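Hypothetical protein Lmaj011689 (Leishmania major, PDB 1YQF) is of unknown function but belongs to the MAM33 (mitochondrial glycoprotein) family and resembles human p32, forming an assembly of three copies. Local coordinates at residues G135-A138 with E139-R142; L27-A30 with T31-L35. All coordinates share one frame; numbering follows the deposited sequence.

How the contacts relate
Both contacts lie within single helices, between side chains three to five residues apart, and neither belongs to the six-stranded antiparallel sheet. Contact 1 forms the first turns of helix 136-144, and contact 2 the middle of helix 23-39; their nearest atoms are about 31 Å apart. Each is partly buried and touches the second subunit, but contact 1 also meets the third, Ala136 packing on Ala136 of both neighbours. In contact 1 a folded-back arginine salt-bridges a glutamate of its own helix and hydrogen-bonds helix 128-132 and the loop after it. Contact 2 has a largely apolar side with one threonine-asparagine bond, and a charged, more exposed side from which Arg33 reaches the second subunit.

Contact 1: residues G135-A138 with E139-R142; sequences GAEA and EAKR
Arg142 folds back along helix 136-144 over the carbonyl of Ala138. Arg142 CB lies 3.8 Å and Arg142 CG, anti to its own carbonyl carbon (chi1 -74°), 3.5 Å from Ala138 O. The chain then bends at chi3 (-68°), which brings the flat guanidinium across that oxygen: Ala138 O sits 3.4 Å above one face, toward the rim, while the backbone bond from Arg142 N to the same oxygen is weak. NH1 comes near Ala138 CB, though its hydrogen bonds go to the carbonyls of Leu130 and Asp133, tying helix 136-144 to helix 128-132 and the loop that follows it. Arg142 NH2 makes a salt bridge to Glu139 OE1 at 3.1 Å, with the carboxylate oxygen at the edge of the guanidinium, in its plane. A water gives OE1 of Glu139 a second bond, 2.9 Å long, and a weak one to Gly135 O, the carbonyl that also accepts Glu139 N. One turn after Glu137, Lys141 CG lies 3.2 Å from Glu137 O; Lys141 NZ swings back toward Glu137 CB but stays 4.4 Å from Glu137 OE1, beyond a salt bridge. Glu137 OE2 instead bonds weakly to Ala136 N of the third subunit, and the second subunit's Glu137 OE2 reaches Ala136 N here. Gly135 is the N-cap of a helix N-terminus where three copies meet, glutamates reaching backbone N-H groups of a neighbour's first turn.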
# COMPACT_ATOMS: atom_id res chain seq x y z
N GLY A 135 5.59 -12.05 1.25
CA GLY A 135 5.68 -11.42 2.56
C GLY A 135 5.90 -9.92 2.50
O GLY A 135 6.24 -9.35 1.46
N ALA A 136 5.69 -9.29 3.65
CA ALA A 136 5.80 -7.85 3.81
C ALA A 136 7.24 -7.37 3.70
O ALA A 136 7.51 -6.36 3.07
CB ALA A 136 5.22 -7.43 5.14
N GLU A 137 8.15 -8.10 4.34
CA GLU A 137 9.56 -7.72 4.31
C GLU A 137 10.15 -7.90 2.92
O GLU A 137 10.93 -7.07 2.47
CB GLU A 137 10.39 -8.51 5.32
CG GLU A 137 10.46 -7.89 6.71
CD GLU A 137 10.83 -6.42 6.71
OE1 GLU A 137 11.69 -5.99 5.90
OE2 GLU A 137 10.26 -5.68 7.54
N ALA A 138 9.77 -8.99 2.25
CA ALA A 138 10.26 -9.27 0.90
C ALA A 138 9.85 -8.16 -0.07
O ALA A 138 10.63 -7.78 -0.94
CB ALA A 138 9.74 -10.62 0.41
N GLU A 139 8.63 -7.65 0.11
CA GLU A 139 8.11 -6.59 -0.74
C GLU A 139 8.85 -5.29 -0.48
O GLU A 139 9.26 -4.60 -1.42
CB GLU A 139 6.61 -6.39 -0.50
CG GLU A 139 5.87 -5.68 -1.63
CD GLU A 139 5.63 -6.58 -2.84
OE1 GLU A 139 4.99 -7.65 -2.70
OE2 GLU A 139 6.10 -6.23 -3.95
N ALA A 140 9.03 -4.96 0.80
CA ALA A 140 9.73 -3.74 1.22
C ALA A 140 11.17 -3.65 0.70
O ALA A 140 11.63 -2.56 0.35
CB ALA A 140 9.71 -3.63 2.73
N LYS A 141 11.87 -4.78 0.65
CA LYS A 141 13.23 -4.81 0.12
C LYS A 141 13.21 -4.48 -1.37
O LYS A 141 14.02 -3.69 -1.85
CB LYS A 141 13.89 -6.17 0.35
CG LYS A 141 14.04 -6.54 1.82
CD LYS A 141 14.85 -7.82 2.00
CE LYS A 141 14.60 -8.46 3.36
NZ LYS A 141 13.33 -9.27 3.39
N ARG A 142 12.27 -5.09 -2.09
CA ARG A 142 12.10 -4.82 -3.52
C ARG A 142 11.70 -3.37 -3.79
O ARG A 142 12.10 -2.78 -4.79
CB ARG A 142 11.03 -5.74 -4.11
CG ARG A 142 11.45 -7.18 -4.30
CD ARG A 142 10.50 -7.95 -5.21
NE ARG A 142 9.19 -8.13 -4.60
CZ ARG A 142 8.87 -9.12 -3.76
NH1 ARG A 142 9.77 -10.04 -3.41
NH2 ARG A 142 7.65 -9.19 -3.25
O HOH W 1 4.39 -10.11 -1.22

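Contact 2: residues L27-A30 with T31-L35; sequences LADA and TRREL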
# COMPACT_ATOMS: atom_id res chain seq x y z
N LEU A 27 -30.49 -15.95 8.72
CA LEU A 27 -29.25 -15.91 7.96
C LEU A 27 -28.87 -17.33 7.56
O LEU A 27 -28.49 -17.58 6.43
CB LEU A 27 -28.12 -15.25 8.76
CG LEU A 27 -26.75 -15.14 8.06
CD1 LEU A 27 -26.83 -14.26 6.82
CD2 LEU A 27 -25.68 -14.61 9.00
N ALA A 28 -28.99 -18.27 8.50
CA ALA A 28 -28.72 -19.69 8.24
C ALA A 28 -29.56 -20.22 7.08
O ALA A 28 -29.04 -20.89 6.19
CB ALA A 28 -28.98 -20.51 9.48
N ASP A 29 -30.86 -19.92 7.10
CA ASP A 29 -31.78 -20.31 6.04
C ASP A 29 -31.41 -19.65 4.72
O ASP A 29 -31.52 -20.27 3.66
CB ASP A 29 -33.23 -19.91 6.38
CG ASP A 29 -33.72 -20.52 7.68
OD1 ASP A 29 -33.16 -21.49 8.24
OD2 ASP A 29 -34.73 -20.02 8.21
N ALA A 30 -30.97 -18.40 4.79
CA ALA A 30 -30.58 -17.62 3.61
C ALA A 30 -29.32 -18.17 2.95
O ALA A 30 -29.27 -18.28 1.73
CB ALA A 30 -30.39 -16.15 3.99
N THR A 31 -28.31 -18.50 3.75
CA THR A 31 -27.06 -19.05 3.22
C THR A 31 -27.29 -20.46 2.70
O THR A 31 -26.74 -20.84 1.67
CB THR A 31 -25.94 -19.05 4.27
OG1 THR A 31 -26.40 -19.68 5.49
CG2 THR A 31 -25.58 -17.64 4.69
N ARG A 32 -28.11 -21.23 3.42
CA ARG A 32 -28.46 -22.59 3.03
C ARG A 32 -29.19 -22.60 1.69
O ARG A 32 -28.95 -23.48 0.86
CB ARG A 32 -29.33 -23.25 4.12
CG ARG A 32 -29.80 -24.66 3.78
CD ARG A 32 -30.50 -25.37 4.93
NE ARG A 32 -31.71 -24.67 5.36
CZ ARG A 32 -32.88 -24.68 4.72
NH1 ARG A 32 -33.04 -25.35 3.58
NH2 ARG A 32 -33.90 -23.99 5.21
N ARG A 33 -30.08 -21.63 1.49
CA ARG A 33 -30.83 -21.51 0.24
C ARG A 33 -29.91 -21.10 -0.90
O ARG A 33 -30.08 -21.56 -2.03
CB ARG A 33 -31.98 -20.50 0.39
CG ARG A 33 -33.26 -21.08 0.98
CD ARG A 33 -34.50 -20.24 0.71
NE ARG A 33 -34.42 -18.93 1.35
CZ ARG A 33 -34.62 -18.70 2.65
NH1 ARG A 33 -34.93 -19.70 3.49
NH2 ARG A 33 -34.53 -17.47 3.13
N GLU A 34 -28.94 -20.23 -0.62
CA GLU A 34 -27.99 -19.80 -1.64
C GLU A 34 -27.04 -20.94 -2.02
O GLU A 34 -26.71 -21.10 -3.18
CB GLU A 34 -27.19 -18.58 -1.16
CG GLU A 34 -28.02 -17.31 -1.02
CD GLU A 34 -28.74 -16.92 -2.30
OE1 GLU A 34 -28.05 -16.65 -3.31
OE2 GLU A 34 -29.99 -16.89 -2.29
N LEU A 35 -26.62 -21.72 -1.03
CA LEU A 35 -25.73 -22.86 -1.27
C LEU A 35 -26.43 -23.90 -2.13
O LEU A 35 -25.85 -24.43 -3.06
CB LEU A 35 -25.28 -23.52 0.04
CG LEU A 35 -23.82 -23.31 0.42
CD1 LEU A 35 -23.59 -23.79 1.83
CD2 LEU A 35 -22.88 -24.04 -0.54
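Residues Leu27-Ala30 and Thr31-Leu35 are successive turns of one alpha helix, with i to i+4 backbone bonds such as the 2.8 Å one from Thr31 N to Leu27 O. Thr31 CG2 is 4.2 Å from Leu27 CD1, the two side chains crossing at a slant. Thr31 OG1 (chi1 51°) turns back over the preceding turn, 3.1 Å from Leu27 O and 3.0 Å from Ala28 O, and is hydrogen-bonded to Asn199. On another side Arg33 bends at chi3 (-64°) and lays its guanidinium over the backbone of Asp29, so that Asp29 O is 3.4 Å above one face; Arg33 NH1 meets Asp29 CB at 3.4 Å. Asp29 and Arg32 run side by side, but Asp29 OD1 to Arg32 NH2 is a long salt bridge of 4.0 Å, with the flat groups 66° apart; Arg32 NH1 also pairs with Glu36. Leu27, Thr31 and Leu35 face helix 173-202 at Ala202, Met198 and Leu195, while Ala30 and Glu34 pack on Leu158 of the second subunit and Arg33 NH2 is salt-bridged to Asp157 of that subunit, so helix 23-39 lies between its own C-terminal helix and a neighbour.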